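Local coordinates for penicillin-binding protein 2B (Streptococcus pneumoniae, PDB 2WAD), which probably cross-links the peptides of adjacent glycan strands in cell-wall peptidoglycan as a penicillin-binding transpeptidase of the elongation machinery, at residues A529-V532 with A533-N537; Y637-E641 with N642-A646; D521-T524 with P525-A529; A347-P350 with Q351-A354. One frame throughout, in Å; residues are numbered along the deposited sequence.

Contact 1: residues A529-V532 with A533-N537; sequences AQYV and ATIAN
The ring of Tyr531 meets the tip of Ile535 one helical turn on. Both belong to the C-terminal two thirds of helix 525-536, a buried helix of the transpeptidase domain. CD1 of Ile535 comes to the ring obliquely and lies nearest CE1, at 3.6 Å. The two side chains run side by side and point the same way. Tyr485 packs against the same ring in an edge-to-face stack, and the phenol OH is hydrogen-bonded to the backbone O of Val387, the residue after Ser386, the probable acyl-ester serine. The i to i+4 ladder runs through four bonds, from Ala533 N to Ala529 O up to Ala536 N to Val532 O. The bond from Ile535 N to Tyr531 O is the longest at 3.2 Å, yet nearly straight at 170°. On another side of the helix, Thr534 turns its hydroxyl back toward the preceding turn: OG1 sits beside its own backbone N (chi1 -62°). This lets the hydroxyl donate to the helix backbone and satisfies a buried polar group locally. Val532 and Ala533 instead face the sheet, on Tyr637 and Ala646. The backbone leaves helical geometry at Asn537. Gln530 O is gripped twice: Thr534 N at 2.9 Å and Thr534 OG1 at 2.7 Å reach it from opposite faces of its carbonyl plane.

Contact 2: residues Y637-E641 with N642-A646; sequences YAPTE and NPQIA. Unlike the reference sequence in segment 637-641: Thr640 (reference Ser), Glu641 (reference Asp).
Tyr637 and Pro643 pack side by side across a beta hairpin, with CD1 of the ring 3.8 Å from CG of the proline. The hairpin joins strands 634-638 and 645-650 of the central antiparallel sheet. Its packed part is at the strands. Tyr637 and Ala646 form a non-hydrogen-bonded pair, and their side chains share the face covered by helix 525-536. The tyrosine CG lies between its backbone N and carbonyl carbon (chi1 58°). This torsion sets the ring alongside Pro643, which it meets obliquely; the ring also touches Ala536. On the other face Ala638 and Ile645 lie under helix 661-676. A classic beta bulge sets in here, with Gln644 and Ile645 both opposite Ala638. Ala638 in turn donates to Ile645 O. Pro639, preceded by a cis peptide bond, is buried as well.

From Pro639 a type I turn runs to Asn642. It is closed by Asn642 N on Pro639 O at 3.0 Å, where the donor stands above the carbonyl plane. The solvent side is at Glu641 and Asn642, which are exposed. Thr640 is tied back to Ser611 and Ser613 by its hydroxyl. Gln644 bonds to the turn: its NE2 donates to Asn642 O at 3.1 Å. At the bulge, Ala638 O takes two N-H groups: Gln644 N at 2.8 Å and Ile645 N at 3.1 Å.

Contact 3: residues D521-T524 with P525-A529; sequences DNYT and PMQLA
Gln527 reaches back along the chain to Tyr523 and Thr524 and crosses both side chains at about a right angle. Its amide plane stands 85° from the Tyr523 ring. OE1 approaches the tyrosine at its root, 3.6 Å from CB, and lies oblique to the ring. The same oxygen accepts from Thr524 N at 2.9 Å. That N-H lies in the carbonyl plane, on a lone pair, and the bond is nearly straight at 169°. The glutamine reaches this far because its chain is extended beyond CG. The other end of the amide is also held: NE2 donates to the backbone O atoms of Ser489 and Thr500, which fixes the rotation of the group and leaves OE1 facing Thr524.

Thr524 answers in the reverse direction. Its OG1 accepts from Gln527 N at 3.1 Å. The two bonds make a capping box at the start of helix 525-536, with Thr524 at the N-cap and Pro525 as the first helical residue. The hydroxyl is aimed into the first turn because OG1 lies between the backbone N and the carbonyl carbon (chi1 69°). Thr524 CB is pressed against Pro525 CD, 3.4 Å away, a tight pair. The first i to i+4 bond follows, Leu528 N to Thr524 O at 3.1 Å. Leu528 packs its CG 4.2 Å from CB of Tyr523. On the sheet, Leu528 rests on Ala648 and Val650, Pro525 on Tyr344 and Val650, and Met526 on Val346. The tyrosine ring has the backbone O of Asp521 over one face, toward the rim.

Contact 4: residues A347-P350 with Q351-A354; sequences ALNP and QTGA. Unlike the reference sequence in segment 351-354: Gln351 (reference Lys).
Asn349 is tied into the turn through three of its polar atoms. Its side-chain OD1 accepts from Gln351 N at 2.9 Å. Its backbone O accepts from Gly353 N at 2.8 Å. Its backbone N donates to Ala354 O at 2.9 Å, and this bond is almost straight, at 172°. A weak fourth bond links Thr352 N to Asn349 O. CG of Asn349 stands opposite the backbone N (chi1 178°), and this puts the carboxamide over the turn, where CG lies 3.5 Å from Thr352 OG1. Thr352 forms an ST turn, its OG1 accepting from Ala354 N at 3.1 Å. Gly353 follows with a positive phi of 90°, at which a CB would crowd the carbonyl O before it. CB of Ala354 then packs on CB of Asn349. The chain thus reverses between two adjacent antiparallel strands, 342-348 and 355-363. Gln351 is exposed and touches Asn642. Leu348 and Pro350 pack on Ala529 and Ala536 of helix 525-536, while the backbone of Leu348 pairs with Ala646 of strand 645-650.

Contacts 1 and 3 are buried and divide one helix, 525-536, sharing Ala529. Contact 3 starts it with side chain to backbone capping bonds; contact 1 continues it with the regular backbone ladder. Contacts 2 and 4 are partly exposed turns at the ends of strands in the central sheet. Contact 2 shapes its turn with a cis proline and a bulge, contact 4 with an ST turn and a glycine. Their strands 645-650 and 342-348 are neighbours in the sheet. Contact 1 lies against both: Ala533 and Ala536 meet Ala646, Tyr637 and Pro350. Contacts 2 and 3 do not touch, with centres about 20 Å apart.

Contact 1: residues A529-V532 with A533-N537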
loop_
_atom_site.group_PDB
_atom_site.type_symbol
_atom_site.label_atom_id
_atom_site.label_comp_id
_atom_site.label_asym_id
_atom_site.label_seq_id
_atom_site.Cartn_x
_atom_site.Cartn_y
_atom_site.Cartn_z
ATOM N N ALA A 529 4.452 -7.155 -12.805
ATOM C CA ALA A 529 4.706 -8.449 -12.178
ATOM C C ALA A 529 3.515 -9.408 -12.231
ATOM O O ALA A 529 3.691 -10.605 -12.429
ATOM C CB ALA A 529 5.205 -8.312 -10.744
ATOM N N GLN A 530 2.308 -8.909 -11.985
ATOM C CA GLN A 530 1.129 -9.787 -11.955
ATOM C C GLN A 530 0.927 -10.335 -13.367
ATOM O O GLN A 530 0.487 -11.458 -13.539
ATOM C CB GLN A 530 -0.145 -9.013 -11.568
ATOM C CG GLN A 530 -1.425 -9.891 -11.464
ATOM C CD GLN A 530 -2.596 -9.090 -10.914
ATOM O OE1 GLN A 530 -2.907 -8.003 -11.421
ATOM N NE2 GLN A 530 -3.194 -9.564 -9.821
ATOM N N TYR A 531 1.255 -9.532 -14.372
ATOM C CA TYR A 531 1.077 -9.961 -15.760
ATOM C C TYR A 531 1.976 -11.165 -16.062
ATOM O O TYR A 531 1.502 -12.230 -16.489
ATOM C CB TYR A 531 1.296 -8.767 -16.706
ATOM C CG TYR A 531 1.834 -9.074 -18.096
ATOM C CD1 TYR A 531 1.114 -9.878 -18.974
ATOM C CD2 TYR A 531 3.020 -8.501 -18.558
ATOM C CE1 TYR A 531 1.556 -10.144 -20.246
ATOM C CE2 TYR A 531 3.485 -8.756 -19.851
ATOM C CZ TYR A 531 2.735 -9.575 -20.687
ATOM O OH TYR A 531 3.155 -9.870 -21.968
ATOM N N VAL A 532 3.273 -11.046 -15.789
ATOM C CA VAL A 532 4.139 -12.200 -16.064
ATOM C C VAL A 532 3.830 -13.377 -15.129
ATOM O O VAL A 532 3.968 -14.541 -15.556
ATOM C CB VAL A 532 5.652 -11.876 -16.080
ATOM C CG1 VAL A 532 6.117 -11.369 -14.687
ATOM C CG2 VAL A 532 6.426 -13.138 -16.456
ATOM N N ALA A 533 3.385 -13.099 -13.898
ATOM C CA ALA A 533 3.017 -14.183 -12.955
ATOM C C ALA A 533 1.797 -14.960 -13.439
ATOM O O ALA A 533 1.710 -16.180 -13.241
ATOM C CB ALA A 533 2.753 -13.655 -11.538
ATOM N N THR A 534 0.875 -14.247 -14.088
ATOM C CA THR A 534 -0.329 -14.841 -14.680
ATOM C C THR A 534 0.024 -15.819 -15.801
ATOM O O THR A 534 -0.501 -16.937 -15.882
ATOM C CB THR A 534 -1.291 -13.728 -15.207
ATOM O OG1 THR A 534 -1.724 -12.906 -14.111
ATOM C CG2 THR A 534 -2.509 -14.326 -15.901
ATOM N N ILE A 535 0.921 -15.394 -16.682
ATOM C CA ILE A 535 1.501 -16.297 -17.672
ATOM C C ILE A 535 2.150 -17.511 -17.008
ATOM O O ILE A 535 1.929 -18.665 -17.400
ATOM C CB ILE A 535 2.535 -15.568 -18.569
ATOM C CG1 ILE A 535 1.827 -14.484 -19.386
ATOM C CG2 ILE A 535 3.216 -16.603 -19.484
ATOM C CD1 ILE A 535 2.720 -13.536 -20.186
ATOM N N ALA A 536 2.927 -17.261 -15.970
ATOM C CA ALA A 536 3.632 -18.334 -15.282
ATOM C C ALA A 536 2.663 -19.291 -14.570
ATOM O O ALA A 536 3.017 -20.427 -14.291
ATOM C CB ALA A 536 4.630 -17.731 -14.274
ATOM N N ASN A 537 1.448 -18.833 -14.261
ATOM C CA ASN A 537 0.470 -19.668 -13.561
ATOM C C ASN A 537 -0.610 -20.133 -14.543
ATOM O O ASN A 537 -1.764 -20.379 -14.179
ATOM C CB ASN A 537 -0.142 -18.855 -12.412
ATOM C CG ASN A 537 -0.941 -19.702 -11.440
ATOM O OD1 ASN A 537 -0.483 -20.760 -11.019
ATOM N ND2 ASN A 537 -2.125 -19.219 -11.048
#

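Contact 2: residues Y637-E641 with N642-A646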
loop_
_atom_site.group_PDB
_atom_site.type_symbol
_atom_site.label_atom_id
_atom_site.label_comp_id
_atom_site.label_asym_id
_atom_site.label_seq_id
_atom_site.Cartn_x
_atom_site.Cartn_y
_atom_site.Cartn_z
ATOM N N TYR A 637 10.121 -15.472 -15.548
ATOM C CA TYR A 637 9.802 -16.430 -14.483
ATOM C C TYR A 637 10.730 -17.644 -14.530
ATOM O O TYR A 637 11.460 -17.835 -15.508
ATOM C CB TYR A 637 8.340 -16.873 -14.548
ATOM C CG TYR A 637 7.940 -17.516 -15.860
ATOM C CD1 TYR A 637 8.184 -18.862 -16.116
ATOM C CD2 TYR A 637 7.348 -16.755 -16.870
ATOM C CE1 TYR A 637 7.824 -19.440 -17.348
ATOM C CE2 TYR A 637 6.962 -17.325 -18.076
ATOM C CZ TYR A 637 7.222 -18.662 -18.317
ATOM O OH TYR A 637 6.855 -19.192 -19.541
ATOM N N ALA A 638 10.696 -18.457 -13.476
ATOM C CA ALA A 638 11.621 -19.575 -13.302
ATOM C C ALA A 638 11.228 -20.394 -12.077
ATOM O O ALA A 638 10.625 -19.883 -11.139
ATOM C CB ALA A 638 13.075 -19.063 -13.128
ATOM N N PRO A 639 11.596 -21.680 -12.065
ATOM C CA PRO A 639 12.197 -22.292 -13.240
ATOM C C PRO A 639 11.189 -22.531 -14.358
ATOM O O PRO A 639 9.988 -22.677 -14.112
ATOM C CB PRO A 639 12.767 -23.616 -12.717
ATOM C CG PRO A 639 12.417 -23.717 -11.278
ATOM C CD PRO A 639 11.865 -22.406 -10.810
ATOM N N THR A 640 11.660 -22.522 -15.598
ATOM C CA THR A 640 10.750 -22.679 -16.720
ATOM C C THR A 640 9.702 -23.761 -16.441
ATOM O O THR A 640 8.510 -23.539 -16.632
ATOM C CB THR A 640 11.530 -22.985 -18.002
ATOM O OG1 THR A 640 12.353 -21.855 -18.319
ATOM C CG2 THR A 640 10.600 -23.287 -19.170
ATOM N N GLU A 641 10.129 -24.931 -15.980
ATOM C CA GLU A 641 9.227 -26.080 -16.014
ATOM C C GLU A 641 8.257 -26.083 -14.836
ATOM O O GLU A 641 7.243 -26.775 -14.855
ATOM C CB GLU A 641 10.022 -27.388 -16.067
ATOM C CG GLU A 641 11.033 -27.493 -17.214
ATOM C CD GLU A 641 10.459 -28.126 -18.472
ATOM O OE1 GLU A 641 9.761 -29.159 -18.358
ATOM O OE2 GLU A 641 10.709 -27.606 -19.584
ATOM N N ASN A 642 8.564 -25.321 -13.794
ATOM C CA ASN A 642 7.723 -25.340 -12.607
ATOM C C ASN A 642 7.858 -24.028 -11.834
ATOM O O ASN A 642 8.530 -23.982 -10.809
ATOM C CB ASN A 642 8.108 -26.529 -11.719
ATOM C CG ASN A 642 7.312 -26.571 -10.431
ATOM O OD1 ASN A 642 6.133 -26.227 -10.408
ATOM N ND2 ASN A 642 7.952 -27.000 -9.353
ATOM N N PRO A 643 7.203 -22.963 -12.320
ATOM C CA PRO A 643 7.595 -21.635 -11.895
ATOM C C PRO A 643 7.370 -21.332 -10.414
ATOM O O PRO A 643 6.287 -21.558 -9.856
ATOM C CB PRO A 643 6.775 -20.723 -12.805
ATOM C CG PRO A 643 6.507 -21.560 -14.043
ATOM C CD PRO A 643 6.265 -22.926 -13.459
ATOM N N GLN A 644 8.392 -20.774 -9.778
ATOM C CA GLN A 644 8.295 -20.477 -8.352
ATOM C C GLN A 644 8.569 -19.006 -8.063
ATOM O O GLN A 644 8.365 -18.513 -6.953
ATOM C CB GLN A 644 9.232 -21.402 -7.572
ATOM C CG GLN A 644 8.618 -22.789 -7.367
ATOM C CD GLN A 644 9.681 -23.857 -7.172
ATOM O OE1 GLN A 644 10.435 -23.822 -6.193
ATOM N NE2 GLN A 644 9.764 -24.799 -8.118
ATOM N N ILE A 645 9.002 -18.294 -9.093
ATOM C CA ILE A 645 9.160 -16.843 -9.005
ATOM C C ILE A 645 8.853 -16.206 -10.366
ATOM O O ILE A 645 9.229 -16.723 -11.424
ATOM C CB ILE A 645 10.589 -16.468 -8.525
ATOM C CG1 ILE A 645 10.756 -14.955 -8.450
ATOM C CG2 ILE A 645 11.641 -17.062 -9.473
ATOM C CD1 ILE A 645 11.983 -14.457 -7.682
ATOM N N ALA A 646 8.179 -15.064 -10.336
ATOM C CA ALA A 646 7.934 -14.249 -11.533
ATOM C C ALA A 646 8.388 -12.856 -11.155
ATOM O O ALA A 646 8.104 -12.432 -10.038
ATOM C CB ALA A 646 6.451 -14.228 -11.834
#

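Contact 3: residues D521-T524 with P525-A529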
loop_
_atom_site.group_PDB
_atom_site.type_symbol
_atom_site.label_atom_id
_atom_site.label_comp_id
_atom_site.label_asym_id
_atom_site.label_seq_id
_atom_site.Cartn_x
_atom_site.Cartn_y
_atom_site.Cartn_z
ATOM N N ASP A 521 -0.645 3.190 -23.028
ATOM C CA ASP A 521 -1.053 3.170 -21.618
ATOM C C ASP A 521 0.201 2.930 -20.754
ATOM O O ASP A 521 1.066 2.148 -21.171
ATOM C CB ASP A 521 -2.066 2.041 -21.384
ATOM C CG ASP A 521 -3.399 2.295 -22.061
ATOM O OD1 ASP A 521 -3.629 3.437 -22.490
ATOM O OD2 ASP A 521 -4.223 1.367 -22.178
ATOM N N ASN A 522 0.286 3.577 -19.586
ATOM C CA ASN A 522 1.312 3.384 -18.548
ATOM C C ASN A 522 0.816 2.496 -17.391
ATOM O O ASN A 522 -0.315 2.663 -16.926
ATOM C CB ASN A 522 1.693 4.725 -17.880
ATOM C CG ASN A 522 2.485 5.677 -18.794
ATOM O OD1 ASN A 522 3.457 6.311 -18.361
ATOM N ND2 ASN A 522 2.067 5.801 -20.049
ATOM N N TYR A 523 1.680 1.611 -16.889
ATOM C CA TYR A 523 1.336 0.649 -15.857
ATOM C C TYR A 523 2.319 0.734 -14.686
ATOM O O TYR A 523 3.443 1.237 -14.851
ATOM C CB TYR A 523 1.400 -0.758 -16.460
ATOM C CG TYR A 523 0.536 -0.973 -17.689
ATOM C CD1 TYR A 523 -0.810 -0.563 -17.731
ATOM C CD2 TYR A 523 1.063 -1.561 -18.814
ATOM C CE1 TYR A 523 -1.602 -0.772 -18.853
ATOM C CE2 TYR A 523 0.297 -1.750 -19.945
ATOM C CZ TYR A 523 -1.036 -1.389 -19.951
ATOM O OH TYR A 523 -1.757 -1.612 -21.108
ATOM N N THR A 524 1.902 0.257 -13.516
ATOM C CA THR A 524 2.785 0.195 -12.347
ATOM C C THR A 524 3.655 -1.078 -12.382
ATOM O O THR A 524 3.352 -2.033 -13.080
ATOM C CB THR A 524 1.993 0.106 -11.040
ATOM O OG1 THR A 524 1.361 -1.173 -10.986
ATOM C CG2 THR A 524 0.933 1.202 -10.924
ATOM N N PRO A 525 4.749 -1.102 -11.609
ATOM C CA PRO A 525 5.587 -2.303 -11.594
ATOM C C PRO A 525 4.835 -3.509 -11.009
ATOM O O PRO A 525 5.088 -4.630 -11.437
ATOM C CB PRO A 525 6.805 -1.881 -10.744
ATOM C CG PRO A 525 6.882 -0.373 -10.902
ATOM C CD PRO A 525 5.434 0.097 -11.080
ATOM N N MET A 526 3.917 -3.304 -10.056
ATOM C CA MET A 526 3.120 -4.395 -9.513
ATOM C C MET A 526 2.230 -5.021 -10.589
ATOM O O MET A 526 2.137 -6.253 -10.682
ATOM C CB MET A 526 2.331 -3.930 -8.273
ATOM C CG MET A 526 1.499 -4.991 -7.569
ATOM S SD MET A 526 2.541 -6.257 -6.781
ATOM C CE MET A 526 3.425 -5.241 -5.606
ATOM N N GLN A 527 1.594 -4.193 -11.416
ATOM C CA GLN A 527 0.780 -4.688 -12.545
ATOM C C GLN A 527 1.625 -5.532 -13.515
ATOM O O GLN A 527 1.172 -6.580 -14.022
ATOM C CB GLN A 527 0.114 -3.521 -13.295
ATOM C CG GLN A 527 -1.029 -2.798 -12.518
ATOM C CD GLN A 527 -1.588 -1.607 -13.273
ATOM O OE1 GLN A 527 -0.849 -0.711 -13.640
ATOM N NE2 GLN A 527 -2.896 -1.583 -13.502
ATOM N N LEU A 528 2.840 -5.055 -13.802
ATOM C CA LEU A 528 3.729 -5.785 -14.736
ATOM C C LEU A 528 4.241 -7.097 -14.127
ATOM O O LEU A 528 4.395 -8.065 -14.851
ATOM C CB LEU A 528 4.889 -4.895 -15.241
ATOM C CG LEU A 528 4.400 -3.746 -16.141
ATOM C CD1 LEU A 528 5.416 -2.587 -16.177
ATOM C CD2 LEU A 528 4.221 -4.284 -17.537
ATOM N N ALA A 529 4.452 -7.155 -12.805
ATOM C CA ALA A 529 4.706 -8.449 -12.178
ATOM C C ALA A 529 3.515 -9.408 -12.231
ATOM O O ALA A 529 3.691 -10.605 -12.429
ATOM C CB ALA A 529 5.205 -8.312 -10.744
#

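Contact 4: residues A347-P350 with Q351-A354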
loop_
_atom_site.group_PDB
_atom_site.type_symbol
_atom_site.label_atom_id
_atom_site.label_comp_id
_atom_site.label_asym_id
_atom_site.label_seq_id
_atom_site.Cartn_x
_atom_site.Cartn_y
_atom_site.Cartn_z
ATOM N N ALA A 347 8.945 -8.926 -7.255
ATOM C CA ALA A 347 9.000 -10.369 -7.440
ATOM C C ALA A 347 7.793 -10.982 -6.742
ATOM O O ALA A 347 7.508 -10.643 -5.583
ATOM C CB ALA A 347 10.305 -10.932 -6.779
ATOM N N LEU A 348 7.140 -11.932 -7.409
ATOM C CA LEU A 348 5.967 -12.623 -6.848
ATOM C C LEU A 348 6.106 -14.143 -6.967
ATOM O O LEU A 348 6.753 -14.629 -7.898
ATOM C CB LEU A 348 4.712 -12.232 -7.641
ATOM C CG LEU A 348 4.314 -10.759 -7.775
ATOM C CD1 LEU A 348 3.038 -10.601 -8.616
ATOM C CD2 LEU A 348 4.124 -10.116 -6.418
ATOM N N ASN A 349 5.502 -14.882 -6.037
ATOM C CA ASN A 349 5.341 -16.327 -6.148
ATOM C C ASN A 349 4.098 -16.494 -7.023
ATOM O O ASN A 349 3.004 -16.116 -6.598
ATOM C CB ASN A 349 5.100 -16.903 -4.746
ATOM C CG ASN A 349 4.854 -18.415 -4.723
ATOM O OD1 ASN A 349 4.353 -19.012 -5.681
ATOM N ND2 ASN A 349 5.191 -19.034 -3.597
ATOM N N PRO A 350 4.264 -17.017 -8.249
ATOM C CA PRO A 350 3.163 -17.135 -9.225
ATOM C C PRO A 350 2.158 -18.233 -8.856
ATOM O O PRO A 350 1.081 -18.312 -9.469
ATOM C CB PRO A 350 3.872 -17.578 -10.514
ATOM C CG PRO A 350 5.129 -18.379 -9.952
ATOM C CD PRO A 350 5.535 -17.584 -8.745
ATOM N N GLN A 351 2.492 -19.073 -7.878
ATOM C CA GLN A 351 1.574 -20.154 -7.475
ATOM C C GLN A 351 0.555 -19.660 -6.450
ATOM O O GLN A 351 -0.488 -20.267 -6.287
ATOM C CB GLN A 351 2.348 -21.360 -6.900
ATOM C CG GLN A 351 3.067 -22.207 -7.967
ATOM C CD GLN A 351 3.941 -23.339 -7.389
ATOM O OE1 GLN A 351 4.149 -23.424 -6.176
ATOM N NE2 GLN A 351 4.461 -24.211 -8.265
ATOM N N THR A 352 0.869 -18.580 -5.740
ATOM C CA THR A 352 0.058 -18.167 -4.590
ATOM C C THR A 352 -0.216 -16.661 -4.512
ATOM O O THR A 352 -1.108 -16.220 -3.785
ATOM C CB THR A 352 0.718 -18.536 -3.249
ATOM O OG1 THR A 352 1.853 -17.683 -3.019
ATOM C CG2 THR A 352 1.099 -20.024 -3.198
ATOM N N GLY A 353 0.559 -15.855 -5.233
ATOM C CA GLY A 353 0.367 -14.413 -5.143
ATOM C C GLY A 353 1.215 -13.800 -4.040
ATOM O O GLY A 353 1.251 -12.574 -3.909
ATOM N N ALA A 354 1.938 -14.629 -3.290
ATOM C CA ALA A 354 2.803 -14.103 -2.238
ATOM C C ALA A 354 3.812 -13.100 -2.784
ATOM O O ALA A 354 4.409 -13.357 -3.827
ATOM C CB ALA A 354 3.538 -15.234 -1.528
#